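PDB 2XFV: regulatory protein SWI6 from Saccharomyces cerevisiae, which acts as the shared subunit of the SBF and MBF transcription complexes, pairing with SWI4 or MBP1 to drive cell-cycle-dependent gene expression. Local coordinates for residues 1-9 against 17-25; 30-38 against 48-56. One frame throughout, in Å; residues are numbered along the deposited sequence.

How the contacts relate
Both contacts lie within the Swi6 N-terminal domain and follow each other along the chain. Contact 1 zips strands 2-9 and 15-22 into a hairpin; contact 2 lays the loop that leads to helix 57-67 against the start of helix 34-43. The first is built on paired backbone bonds, with polar and charged pairs such as Glu3-Arg21 and Glu4-Thr20 on its two faces, the second on apolar packing without a direct hydrogen bond across it. Each mixes buried and exposed residues. They meet where residues 30-38 press on strand 15-22: Phe33 packs on Leu19, and His32 NE2 and Thr20 OG1 share a weak hydrogen bond. The second subunit reaches contact 1 but not contact 2.

Contact 1: residues 1-9 against 17-25; sequences ALEEVVRYL and LTLTRDSET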
ATOM      1  N   ALA A   1      24.995   1.173  -2.614  1.00 19.61           N
ATOM      2  CA  ALA A   1      24.975   2.591  -2.248  1.00 20.67           C
ATOM      3  C   ALA A   1      23.678   2.872  -1.499  1.00 20.73           C
ATOM      4  O   ALA A   1      22.748   2.086  -1.584  1.00 19.07           O
ATOM      5  CB  ALA A   1      25.076   3.463  -3.485  1.00 22.74           C
ATOM      6  N   LEU A   2      23.613   3.980  -0.762  1.00 17.14           N
ATOM      7  CA  LEU A   2      22.370   4.333  -0.058  1.00 15.62           C
ATOM      8  C   LEU A   2      21.502   5.228  -0.943  1.00 19.96           C
ATOM      9  O   LEU A   2      22.016   6.117  -1.631  1.00 21.70           O
ATOM     10  CB  LEU A   2      22.683   5.046   1.267  1.00 17.84           C
ATOM     11  CG  LEU A   2      23.438   4.235   2.327  1.00 22.03           C
ATOM     12  CD1 LEU A   2      23.717   5.081   3.552  1.00 26.91           C
ATOM     13  CD2 LEU A   2      22.663   2.995   2.729  1.00 20.01           C
ATOM     14  N   GLU A   3      20.198   4.964  -0.948  1.00 16.13           N
ATOM     15  CA  GLU A   3      19.231   5.769  -1.691  1.00 19.04           C
ATOM     16  C   GLU A   3      18.243   6.270  -0.660  1.00 21.25           C
ATOM     17  O   GLU A   3      17.901   5.549   0.273  1.00 22.91           O
ATOM     18  CB  GLU A   3      18.496   4.898  -2.721  1.00 18.57           C
ATOM     19  CG  GLU A   3      19.412   4.345  -3.814  1.00 23.12           C
ATOM     20  CD  GLU A   3      18.768   3.240  -4.654  1.00 32.53           C
ATOM     21  OE1 GLU A   3      17.614   2.838  -4.383  1.00 25.54           O
ATOM     22  OE2 GLU A   3      19.432   2.766  -5.593  1.00 31.76           O
ATOM     23  N   GLU A   4      17.760   7.494  -0.811  1.00 16.90           N
ATOM     24  CA  GLU A   4      16.959   8.043   0.271  1.00 17.54           C
ATOM     25  C   GLU A   4      15.840   8.974  -0.200  1.00 20.84           C
ATOM     26  O   GLU A   4      16.029   9.751  -1.125  1.00 20.73           O
ATOM     27  CB  GLU A   4      17.896   8.776   1.229  1.00 23.82           C
ATOM     28  CG  GLU A   4      17.294   9.103   2.558  1.00 31.79           C
ATOM     29  CD  GLU A   4      18.351   9.476   3.574  1.00 35.31           C
ATOM     30  OE1 GLU A   4      18.899   8.560   4.219  1.00 25.84           O
ATOM     31  OE2 GLU A   4      18.636  10.683   3.719  1.00 33.12           O
ATOM     32  N   VAL A   5      14.677   8.864   0.438  1.00 18.12           N
ATOM     33  CA  VAL A   5      13.595   9.819   0.221  0.63 22.45           C
ATOM     34  C   VAL A   5      13.016  10.192   1.580  1.00 18.31           C
ATOM     35  O   VAL A   5      12.872   9.346   2.461  1.00 19.73           O
ATOM     36  CB  VAL A   5      12.480   9.250  -0.692  0.63 26.69           C
ATOM     37  CG1 VAL A   5      11.905   7.977  -0.104  0.63 21.22           C
ATOM     38  CG2 VAL A   5      11.381  10.284  -0.904  0.63 30.01           C
ATOM     39  N   VAL A   6      12.713  11.470   1.758  1.00 23.49           N
ATOM     40  CA  VAL A   6      12.104  11.913   3.014  1.00 27.71           C
ATOM     41  C   VAL A   6      10.799  12.660   2.765  1.00 28.24           C
ATOM     42  O   VAL A   6      10.683  13.433   1.812  1.00 24.36           O
ATOM     43  CB  VAL A   6      13.067  12.787   3.863  1.00 30.35           C
ATOM     44  CG1 VAL A   6      13.430  14.069   3.129  1.00 32.86           C
ATOM     45  CG2 VAL A   6      12.451  13.103   5.222  1.00 29.06           C
ATOM     46  N   ARG A   7       9.814  12.418   3.625  1.00 21.96           N
ATOM     47  CA  ARG A   7       8.551  13.141   3.580  1.00 24.72           C
ATOM     48  C   ARG A   7       8.222  13.598   4.996  1.00 28.94           C
ATOM     49  O   ARG A   7       8.771  13.063   5.956  1.00 26.40           O
ATOM     50  CB  ARG A   7       7.448  12.233   3.028  1.00 34.85           C
ATOM     51  CG  ARG A   7       7.673  11.805   1.581  1.00 27.44           C
ATOM     52  CD  ARG A   7       7.419  12.983   0.631  1.00 38.70           C
ATOM     53  NE  ARG A   7       8.345  13.001  -0.502  1.00 44.25           N
ATOM     54  CZ  ARG A   7       8.193  12.267  -1.599  1.00 48.26           C
ATOM     55  NH1 ARG A   7       7.154  11.453  -1.709  1.00 41.84           N
ATOM     56  NH2 ARG A   7       9.076  12.343  -2.585  1.00 50.22           N
ATOM     57  N   TYR A   8       7.333  14.577   5.131  1.00 21.26           N
ATOM     58  CA  TYR A   8       7.023  15.158   6.439  1.00 22.01           C
ATOM     59  C   TYR A   8       5.531  15.115   6.738  1.00 26.36           C
ATOM     60  O   TYR A   8       4.703  15.226   5.831  1.00 25.72           O
ATOM     61  CB  TYR A   8       7.506  16.618   6.501  1.00 27.49           C
ATOM     62  CG  TYR A   8       8.996  16.740   6.291  1.00 27.40           C
ATOM     63  CD1 TYR A   8       9.875  16.705   7.370  1.00 27.32           C
ATOM     64  CD2 TYR A   8       9.526  16.848   5.011  1.00 28.31           C
ATOM     65  CE1 TYR A   8      11.245  16.792   7.177  1.00 34.55           C
ATOM     66  CE2 TYR A   8      10.892  16.943   4.810  1.00 35.44           C
ATOM     67  CZ  TYR A   8      11.746  16.911   5.895  1.00 33.27           C
ATOM     68  OH  TYR A   8      13.106  16.998   5.694  1.00 35.28           O
ATOM     69  N   LEU A   9       5.190  14.978   8.014  1.00 23.90           N
ATOM     70  CA  LEU A   9       3.788  15.041   8.426  1.00 26.02           C
ATOM     71  C   LEU A   9       3.635  15.791   9.742  1.00 26.50           C
ATOM     72  O   LEU A   9       4.593  16.380  10.245  1.00 21.32           O
ATOM     73  CB  LEU A   9       3.185  13.635   8.538  1.00 25.15           C
ATOM     74  CG  LEU A   9       3.959  12.646   9.400  1.00 29.98           C
ATOM     75  CD1 LEU A   9       3.024  11.860  10.301  1.00 31.95           C
ATOM     76  CD2 LEU A   9       4.770  11.718   8.511  1.00 29.98           C
ATOM     77  N   LEU A  17       9.550  11.232   8.074  1.00 19.11           N
ATOM     78  CA  LEU A  17       9.764   9.807   7.851  1.00 17.38           C
ATOM     79  C   LEU A  17      10.754   9.670   6.703  1.00 20.54           C
ATOM     80  O   LEU A  17      10.478  10.119   5.588  1.00 18.46           O
ATOM     81  CB  LEU A  17       8.462   9.040   7.562  1.00 19.33           C
ATOM     82  CG  LEU A  17       8.725   7.537   7.320  1.00 20.72           C
ATOM     83  CD1 LEU A  17       9.547   6.900   8.479  1.00 18.25           C
ATOM     84  CD2 LEU A  17       7.424   6.759   7.074  1.00 23.85           C
ATOM     85  N   THR A  18      11.915   9.081   6.992  1.00 19.18           N
ATOM     86  CA  THR A  18      12.953   8.858   5.981  1.00 17.85           C
ATOM     87  C   THR A  18      13.024   7.380   5.581  1.00 17.98           C
ATOM     88  O   THR A  18      13.186   6.501   6.437  1.00 17.70           O
ATOM     89  CB  THR A  18      14.342   9.302   6.494  1.00 21.40           C
ATOM     90  OG1 THR A  18      14.303  10.691   6.837  1.00 20.19           O
ATOM     91  CG2 THR A  18      15.423   9.086   5.425  1.00 17.33           C
ATOM     92  N   LEU A  19      12.884   7.107   4.286  1.00 16.20           N
ATOM     93  CA  LEU A  19      13.167   5.772   3.759  1.00 14.78           C
ATOM     94  C   LEU A  19      14.601   5.751   3.230  1.00 15.46           C
ATOM     95  O   LEU A  19      14.942   6.468   2.292  1.00 18.38           O
ATOM     96  CB  LEU A  19      12.184   5.385   2.649  1.00 16.60           C
ATOM     97  CG  LEU A  19      10.704   5.464   3.038  1.00 20.18           C
ATOM     98  CD1 LEU A  19       9.802   4.986   1.883  1.00 21.06           C
ATOM     99  CD2 LEU A  19      10.427   4.649   4.309  1.00 20.72           C
ATOM    100  N   THR A  20      15.437   4.936   3.858  1.00 13.99           N
ATOM    101  CA  THR A  20      16.835   4.772   3.473  1.00 14.06           C
ATOM    102  C   THR A  20      17.023   3.339   2.991  1.00 19.54           C
ATOM    103  O   THR A  20      16.872   2.399   3.776  1.00 15.52           O
ATOM    104  CB  THR A  20      17.775   5.052   4.677  1.00 15.44           C
ATOM    105  OG1 THR A  20      17.586   6.402   5.137  1.00 17.31           O
ATOM    106  CG2 THR A  20      19.260   4.861   4.288  1.00 18.06           C
ATOM    107  N   ARG A  21      17.312   3.169   1.698  1.00 17.32           N
ATOM    108  CA  ARG A  21      17.465   1.836   1.098  1.00 15.71           C
ATOM    109  C   ARG A  21      18.934   1.536   0.753  1.00 16.49           C
ATOM    110  O   ARG A  21      19.633   2.399   0.228  1.00 18.15           O
ATOM    111  CB  ARG A  21      16.612   1.729  -0.185  1.00 17.61           C
ATOM    112  CG  ARG A  21      16.342   0.279  -0.652  1.00 20.08           C
ATOM    113  CD  ARG A  21      15.546   0.222  -1.977  1.00 21.30           C
ATOM    114  NE  ARG A  21      16.431   0.472  -3.109  1.00 28.64           N
ATOM    115  CZ  ARG A  21      16.915  -0.468  -3.916  1.00 26.26           C
ATOM    116  NH1 ARG A  21      17.738  -0.129  -4.903  1.00 19.60           N
ATOM    117  NH2 ARG A  21      16.583  -1.742  -3.745  1.00 25.19           N
ATOM    118  N   ASP A  22      19.389   0.319   1.044  1.00 15.87           N
ATOM    119  CA  ASP A  22      20.706  -0.155   0.606  1.00 14.36           C
ATOM    120  C   ASP A  22      20.498  -0.851  -0.747  1.00 17.22           C
ATOM    121  O   ASP A  22      19.746  -1.814  -0.836  1.00 18.57           O
ATOM    122  CB  ASP A  22      21.286  -1.139   1.631  1.00 16.80           C
ATOM    123  CG  ASP A  22      22.664  -1.664   1.244  1.00 21.88           C
ATOM    124  OD1 ASP A  22      22.851  -2.100   0.096  1.00 30.57           O
ATOM    125  OD2 ASP A  22      23.552  -1.686   2.112  1.00 24.33           O
ATOM    126  N   SER A  23      21.140  -0.344  -1.799  1.00 19.92           N
ATOM    127  CA  SER A  23      20.882  -0.837  -3.158  1.00 20.11           C
ATOM    128  C   SER A  23      21.440  -2.237  -3.390  1.00 23.80           C
ATOM    129  O   SER A  23      21.059  -2.905  -4.354  1.00 22.69           O
ATOM    130  CB  SER A  23      21.463   0.128  -4.202  1.00 21.23           C
ATOM    131  OG  SER A  23      22.880   0.077  -4.191  1.00 20.19           O
ATOM    132  N   GLU A  24      22.357  -2.672  -2.526  1.00 19.27           N
ATOM    133  CA  GLU A  24      22.933  -4.017  -2.645  1.00 25.96           C
ATOM    134  C   GLU A  24      22.056  -5.104  -1.980  1.00 30.55           C
ATOM    135  O   GLU A  24      21.886  -6.186  -2.532  1.00 31.92           O
ATOM    136  CB  GLU A  24      24.383  -4.048  -2.126  1.00 24.08           C
ATOM    137  CG  GLU A  24      25.309  -2.989  -2.793  1.00 29.42           C
ATOM    138  CD  GLU A  24      26.755  -2.992  -2.264  1.00 43.83           C
ATOM    139  OE1 GLU A  24      27.153  -2.055  -1.519  1.00 46.28           O
ATOM    140  OE2 GLU A  24      27.504  -3.924  -2.609  1.00 35.60           O
ATOM    141  N   THR A  25      21.480  -4.809  -0.817  1.00 17.70           N
ATOM    142  CA  THR A  25      20.594  -5.771  -0.146  1.00 18.03           C
ATOM    143  C   THR A  25      19.121  -5.568  -0.502  1.00 21.77           C
ATOM    144  O   THR A  25      18.318  -6.502  -0.420  1.00 19.63           O
ATOM    145  CB  THR A  25      20.723  -5.681   1.391  1.00 21.23           C
ATOM    146  OG1 THR A  25      20.249  -4.402   1.827  1.00 17.88           O
ATOM    147  CG2 THR A  25      22.180  -5.855   1.825  1.00 23.87           C
TER
HETATM  148  O   HOH W   1      25.414  -0.383  -0.334  1.00 17.75           O
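Glu3 and Arg21 face each other as a hydrogen-bonded pair of the antiparallel hairpin, and their side chains run alongside each other. From CB outward, Glu3 first lies 4.0 Å from Arg21 O, and with CG anti to the carbonyl carbon (chi1 -65°) the extended chain carries the carboxylate to the arginine, CD lying in plane at the guanidinium edge. There Glu3 OE1 takes a 2.9 Å bond from Arg21 NE and another from NH1, both from one face of the carboxylate but within the guanidinium plane; the two planes are turned 41° apart. Glu3 OE2 takes a weak bond from Arg21 NH1 and rests 3.6 Å from Ser23 CB. Phe105 of the second subunit packs on both side chains.

Farther along the same face, Val5 CG1 touches Leu19 CB at 3.8 Å. On the other face Thr20 OG1, which also shares a weak bond with His32 NE2, donates to Glu4 OE1 over 2.7 Å, on the anti side but 31° out of the carboxylate plane, while Glu4 CG presses on Thr18 CG2 at 3.4 Å. Between the two faces, the pairs Glu3-Arg21, Val5-Leu19 and Arg7-Leu17 each exchange two backbone bonds.

At the chain start, Ala1 N donates to Ser23 OG at 2.9 Å and to a water that bridges to Glu24 OE1, and Ala1 O accepts from Ser23 N. Two donors on one oxygen of Glu3, with Phe105 packed alongside, would probably keep that pair charged and fixed in orientation, while the Thr20 hydroxyl steadies Glu4 on the other face.

Contact 2: residues 30-38 against 48-56; sequences LKHFLPILQ and ETNPDSFPT
The first turns of helix 34-43 carry on their outer side the loop that returns toward helix 57-67, and Phe54 and Pro55 of that loop do most of the packing. Phe54 swings its ring back over the helix start, CG anti to its own backbone N (chi1 -158°). The ring's rim comes up against the backbone of Lys31, with Phe54 CZ 3.2 Å from Lys31 O, which lies near the ring plane. That oxygen also accepts the backbone bond from Leu34 N. Pro35 CG meets Phe54 CD2 obliquely at 3.5 Å, and Leu34 CD1 reaches Phe54 CE1 at 4.1 Å.

Pro55 follows closely. Its CD lies over one face of the Phe54 ring, offset toward the rim, and also approaches Pro35 CG at 4.0 Å. Pro55 CG sits 3.8 Å from Leu34 CB and near Leu34 O, while Gln38 CB, a turn further along the helix, touches the same carbon. Pro55, a buried residue, thus lies against the side of the helix formed by Leu34 and Gln38.

At the other end of the loop Thr49 sets CG2 against Pro35 O at 3.7 Å. Thr49 OG1, hydrogen-bonded to Ile46 O, meets Ile36 at its carbons CA and CG1, the two side chains crossing at about a right angle. Between the two ends, a type I turn from Asn50 to Ser53 carries the chain round, with Asn50 OD1 accepting from Asp52 N in an Asx turn. A water donates to Pro35 O at 2.7 Å and is also bonded to Ser53 OG. Thr56 then takes the N-cap position of helix 57-67. This is the loop that joins two consecutive helices in the Swi6 N-terminal domain, which is grouped with the helix-turn-helix families; it folds back onto the first through Thr49, Phe54 and Pro55, with Pro35 of the helix as a partner.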
ATOM      1  N   LEU A  30      15.756   0.402   9.723  1.00 16.18           N
ATOM      2  CA  LEU A  30      14.657   0.315  10.698  1.00 16.02           C
ATOM      3  C   LEU A  30      14.477   1.595  11.507  1.00 15.36           C
ATOM      4  O   LEU A  30      13.348   2.016  11.779  1.00 14.43           O
ATOM      5  CB  LEU A  30      14.888  -0.847  11.673  1.00 15.80           C
ATOM      6  CG  LEU A  30      13.883  -0.959  12.837  1.00 16.98           C
ATOM      7  CD1 LEU A  30      12.481  -1.296  12.308  1.00 16.84           C
ATOM      8  CD2 LEU A  30      14.333  -2.005  13.890  1.00 13.76           C
ATOM      9  N   LYS A  31      15.583   2.207  11.927  1.00 13.25           N
ATOM     10  CA  LYS A  31      15.486   3.225  12.981  1.00 15.28           C
ATOM     11  C   LYS A  31      14.532   4.374  12.635  1.00 16.78           C
ATOM     12  O   LYS A  31      13.856   4.910  13.524  1.00 17.22           O
ATOM     13  CB  LYS A  31      16.864   3.793  13.352  1.00 16.78           C
ATOM     14  CG  LYS A  31      17.496   4.605  12.245  1.00 27.86           C
ATOM     15  CD  LYS A  31      18.417   5.703  12.776  1.00 50.40           C
ATOM     16  CE  LYS A  31      19.724   5.151  13.290  1.00 52.03           C
ATOM     17  NZ  LYS A  31      20.745   6.226  13.445  1.00 58.37           N
ATOM     18  N   HIS A  32      14.492   4.767  11.360  1.00 15.05           N
ATOM     19  CA  HIS A  32      13.637   5.874  10.908  1.00 19.09           C
ATOM     20  C   HIS A  32      12.142   5.683  11.188  1.00 17.54           C
ATOM     21  O   HIS A  32      11.400   6.656  11.276  1.00 16.05           O
ATOM     22  CB  HIS A  32      13.822   6.137   9.400  1.00 16.35           C
ATOM     23  CG  HIS A  32      15.196   6.614   9.030  1.00 20.64           C
ATOM     24  ND1 HIS A  32      15.913   7.496   9.810  1.00 22.13           N
ATOM     25  CD2 HIS A  32      15.973   6.346   7.954  1.00 16.62           C
ATOM     26  CE1 HIS A  32      17.078   7.745   9.234  1.00 23.48           C
ATOM     27  NE2 HIS A  32      17.141   7.057   8.108  1.00 19.60           N
ATOM     28  N   PHE A  33      11.708   4.433  11.308  1.00 15.36           N
ATOM     29  CA  PHE A  33      10.298   4.114  11.531  1.00 15.72           C
ATOM     30  C   PHE A  33       9.891   4.177  13.001  1.00 19.71           C
ATOM     31  O   PHE A  33       8.701   4.242  13.314  1.00 17.05           O
ATOM     32  CB  PHE A  33       9.990   2.683  11.041  1.00 15.41           C
ATOM     33  CG  PHE A  33       9.905   2.542   9.546  1.00 17.36           C
ATOM     34  CD1 PHE A  33       8.687   2.706   8.891  1.00 20.46           C
ATOM     35  CD2 PHE A  33      11.033   2.211   8.797  1.00 19.42           C
ATOM     36  CE1 PHE A  33       8.598   2.568   7.505  1.00 24.06           C
ATOM     37  CE2 PHE A  33      10.948   2.064   7.411  1.00 20.26           C
ATOM     38  CZ  PHE A  33       9.735   2.247   6.771  1.00 20.83           C
ATOM     39  N   LEU A  34      10.860   4.137  13.910  1.00 17.16           N
ATOM     40  CA  LEU A  34      10.527   3.866  15.317  1.00 15.98           C
ATOM     41  C   LEU A  34       9.702   4.935  16.056  1.00 19.46           C
ATOM     42  O   LEU A  34       8.760   4.588  16.782  1.00 17.75           O
ATOM     43  CB  LEU A  34      11.772   3.456  16.120  1.00 14.59           C
ATOM     44  CG  LEU A  34      12.472   2.198  15.582  1.00 15.16           C
ATOM     45  CD1 LEU A  34      13.740   1.914  16.399  1.00 18.77           C
ATOM     46  CD2 LEU A  34      11.537   0.985  15.595  1.00 20.47           C
ATOM     47  N   PRO A  35      10.053   6.229  15.907  1.00 18.19           N
ATOM     48  CA  PRO A  35       9.222   7.233  16.599  1.00 18.38           C
ATOM     49  C   PRO A  35       7.736   7.188  16.214  1.00 19.43           C
ATOM     50  O   PRO A  35       6.866   7.225  17.095  1.00 18.93           O
ATOM     51  CB  PRO A  35       9.858   8.566  16.174  1.00 22.13           C
ATOM     52  CG  PRO A  35      11.316   8.219  15.977  1.00 24.92           C
ATOM     53  CD  PRO A  35      11.303   6.813  15.375  1.00 17.31           C
ATOM     54  N   ILE A  36       7.452   7.101  14.918  1.00 18.96           N
ATOM     55  CA  ILE A  36       6.075   7.018  14.443  1.00 18.84           C
ATOM     56  C   ILE A  36       5.406   5.710  14.856  1.00 19.41           C
ATOM     57  O   ILE A  36       4.233   5.690  15.217  1.00 19.55           O
ATOM     58  CB  ILE A  36       6.005   7.216  12.908  1.00 22.54           C
ATOM     59  CG1 ILE A  36       6.227   8.702  12.570  1.00 23.00           C
ATOM     60  CG2 ILE A  36       4.670   6.740  12.353  1.00 22.47           C
ATOM     61  CD1 ILE A  36       6.513   8.958  11.097  1.00 23.55           C
ATOM     62  N   LEU A  37       6.155   4.616  14.807  1.00 16.16           N
ATOM     63  CA  LEU A  37       5.598   3.316  15.188  1.00 19.22           C
ATOM     64  C   LEU A  37       5.209   3.267  16.663  1.00 22.86           C
ATOM     65  O   LEU A  37       4.176   2.689  17.026  1.00 19.14           O
ATOM     66  CB  LEU A  37       6.583   2.184  14.848  1.00 16.08           C
ATOM     67  CG  LEU A  37       6.070   0.744  15.008  1.00 24.88           C
ATOM     68  CD1 LEU A  37       4.809   0.493  14.169  1.00 24.23           C
ATOM     69  CD2 LEU A  37       7.173  -0.265  14.633  1.00 23.14           C
ATOM     70  N   GLN A  38       6.045   3.851  17.519  1.00 17.55           N
ATOM     71  CA  GLN A  38       5.743   3.924  18.950  1.00 20.95           C
ATOM     72  C   GLN A  38       4.481   4.753  19.221  1.00 27.54           C
ATOM     73  O   GLN A  38       3.619   4.366  20.032  1.00 23.13           O
ATOM     74  CB  GLN A  38       6.947   4.498  19.725  1.00 21.96           C
ATOM     75  CG  GLN A  38       6.739   4.594  21.245  1.00 24.05           C
ATOM     76  CD  GLN A  38       6.630   3.234  21.918  1.00 35.25           C
ATOM     77  OE1 GLN A  38       5.633   2.930  22.581  1.00 47.77           O
ATOM     78  NE2 GLN A  38       7.653   2.405  21.749  1.00 27.01           N
ATOM     79  N   GLU A  48       0.524  13.108  16.178  1.00 31.95           N
ATOM     80  CA  GLU A  48       0.971  13.682  17.445  1.00 40.56           C
ATOM     81  C   GLU A  48       2.325  13.133  17.908  1.00 38.22           C
ATOM     82  O   GLU A  48       2.709  13.315  19.068  1.00 33.26           O
ATOM     83  CB  GLU A  48      -0.095  13.548  18.542  1.00 41.25           C
ATOM     84  CG  GLU A  48      -0.479  12.128  18.918  1.00 41.31           C
ATOM     85  CD  GLU A  48      -1.624  12.085  19.925  1.00 43.22           C
ATOM     86  OE1 GLU A  48      -1.896  13.124  20.565  1.00 56.03           O
ATOM     87  OE2 GLU A  48      -2.252  11.015  20.076  1.00 41.39           O
ATOM     88  N   THR A  49       3.047  12.482  16.995  1.00 28.22           N
ATOM     89  CA  THR A  49       4.420  12.049  17.273  1.00 24.74           C
ATOM     90  C   THR A  49       5.262  13.233  17.722  1.00 31.73           C
ATOM     91  O   THR A  49       5.225  14.311  17.124  1.00 29.88           O
ATOM     92  CB  THR A  49       5.092  11.388  16.045  1.00 23.46           C
ATOM     93  OG1 THR A  49       4.277  10.303  15.587  1.00 22.36           O
ATOM     94  CG2 THR A  49       6.487  10.836  16.406  1.00 23.79           C
ATOM     95  N   ASN A  50       6.015  13.033  18.795  1.00 27.74           N
ATOM     96  CA  ASN A  50       6.907  14.067  19.292  1.00 32.06           C
ATOM     97  C   ASN A  50       8.195  14.010  18.483  1.00 33.31           C
ATOM     98  O   ASN A  50       8.875  12.989  18.473  1.00 33.16           O
ATOM     99  CB  ASN A  50       7.188  13.833  20.779  1.00 42.44           C
ATOM    100  CG  ASN A  50       7.969  14.967  21.421  1.00 52.20           C
ATOM    101  OD1 ASN A  50       8.657  15.733  20.743  1.00 45.33           O
ATOM    102  ND2 ASN A  50       7.868  15.073  22.743  1.00 60.00           N
ATOM    103  N   PRO A  51       8.529  15.106  17.786  1.00 42.25           N
ATOM    104  CA  PRO A  51       9.757  15.120  16.985  1.00 41.77           C
ATOM    105  C   PRO A  51      10.994  14.905  17.861  1.00 37.24           C
ATOM    106  O   PRO A  51      12.034  14.466  17.363  1.00 41.27           O
ATOM    107  CB  PRO A  51       9.783  16.538  16.391  1.00 45.96           C
ATOM    108  CG  PRO A  51       8.394  17.057  16.527  1.00 47.30           C
ATOM    109  CD  PRO A  51       7.814  16.393  17.739  1.00 47.62           C
ATOM    110  N   ASP A  52      10.881  15.193  19.155  1.00 31.40           N
ATOM    111  CA  ASP A  52      12.039  15.112  20.049  1.00 44.80           C
ATOM    112  C   ASP A  52      12.333  13.720  20.603  1.00 54.93           C
ATOM    113  O   ASP A  52      13.441  13.461  21.077  1.00 59.30           O
ATOM    114  CB  ASP A  52      11.900  16.101  21.215  1.00 52.19           C
ATOM    115  CG  ASP A  52      12.023  17.545  20.774  1.00 55.56           C
ATOM    116  OD1 ASP A  52      12.664  17.802  19.732  1.00 56.16           O
ATOM    117  OD2 ASP A  52      11.478  18.421  21.474  1.00 56.59           O
ATOM    118  N   SER A  53      11.352  12.826  20.551  1.00 52.95           N
ATOM    119  CA  SER A  53      11.494  11.534  21.207  1.00 55.46           C
ATOM    120  C   SER A  53      12.144  10.502  20.301  1.00 49.92           C
ATOM    121  O   SER A  53      11.930  10.501  19.084  1.00 51.36           O
ATOM    122  CB  SER A  53      10.133  11.014  21.674  1.00 63.55           C
ATOM    123  OG  SER A  53       9.453  10.353  20.618  1.00 72.33           O
ATOM    124  N   PHE A  54      12.942   9.620  20.894  1.00 31.95           N
ATOM    125  CA  PHE A  54      13.381   8.437  20.179  1.00 33.17           C
ATOM    126  C   PHE A  54      13.403   7.196  21.070  1.00 33.92           C
ATOM    127  O   PHE A  54      13.995   7.196  22.152  1.00 34.14           O
ATOM    128  CB  PHE A  54      14.718   8.627  19.469  1.00 43.98           C
ATOM    129  CG  PHE A  54      14.920   7.653  18.341  1.00 47.39           C
ATOM    130  CD1 PHE A  54      15.322   6.349  18.598  1.00 49.35           C
ATOM    131  CD2 PHE A  54      14.659   8.027  17.027  1.00 48.65           C
ATOM    132  CE1 PHE A  54      15.482   5.441  17.561  1.00 48.01           C
ATOM    133  CE2 PHE A  54      14.815   7.126  15.986  1.00 41.57           C
ATOM    134  CZ  PHE A  54      15.223   5.837  16.252  1.00 43.52           C
ATOM    135  N   PRO A  55      12.734   6.136  20.609  1.00 32.46           N
ATOM    136  CA  PRO A  55      12.539   4.901  21.373  1.00 29.20           C
ATOM    137  C   PRO A  55      13.855   4.267  21.828  1.00 24.17           C
ATOM    138  O   PRO A  55      14.795   4.169  21.046  1.00 25.72           O
ATOM    139  CB  PRO A  55      11.817   3.993  20.373  1.00 31.21           C
ATOM    140  CG  PRO A  55      11.055   4.945  19.506  1.00 29.34           C
ATOM    141  CD  PRO A  55      11.937   6.158  19.368  1.00 34.79           C
ATOM    142  N   THR A  56      13.906   3.834  23.084  1.00 26.00           N
ATOM    143  CA  THR A  56      15.078   3.133  23.592  1.00 26.43           C
ATOM    144  C   THR A  56      15.119   1.730  23.006  1.00 26.37           C
ATOM    145  O   THR A  56      14.149   1.273  22.387  1.00 22.98           O
ATOM    146  CB  THR A  56      15.037   3.009  25.118  1.00 28.25           C
ATOM    147  OG1 THR A  56      13.932   2.176  25.497  1.00 26.28           O
ATOM    148  CG2 THR A  56      14.900   4.390  25.771  1.00 32.33           C
TER
HETATM  149  O   HOH W   2       7.219   8.273  19.587  1.00 21.05           O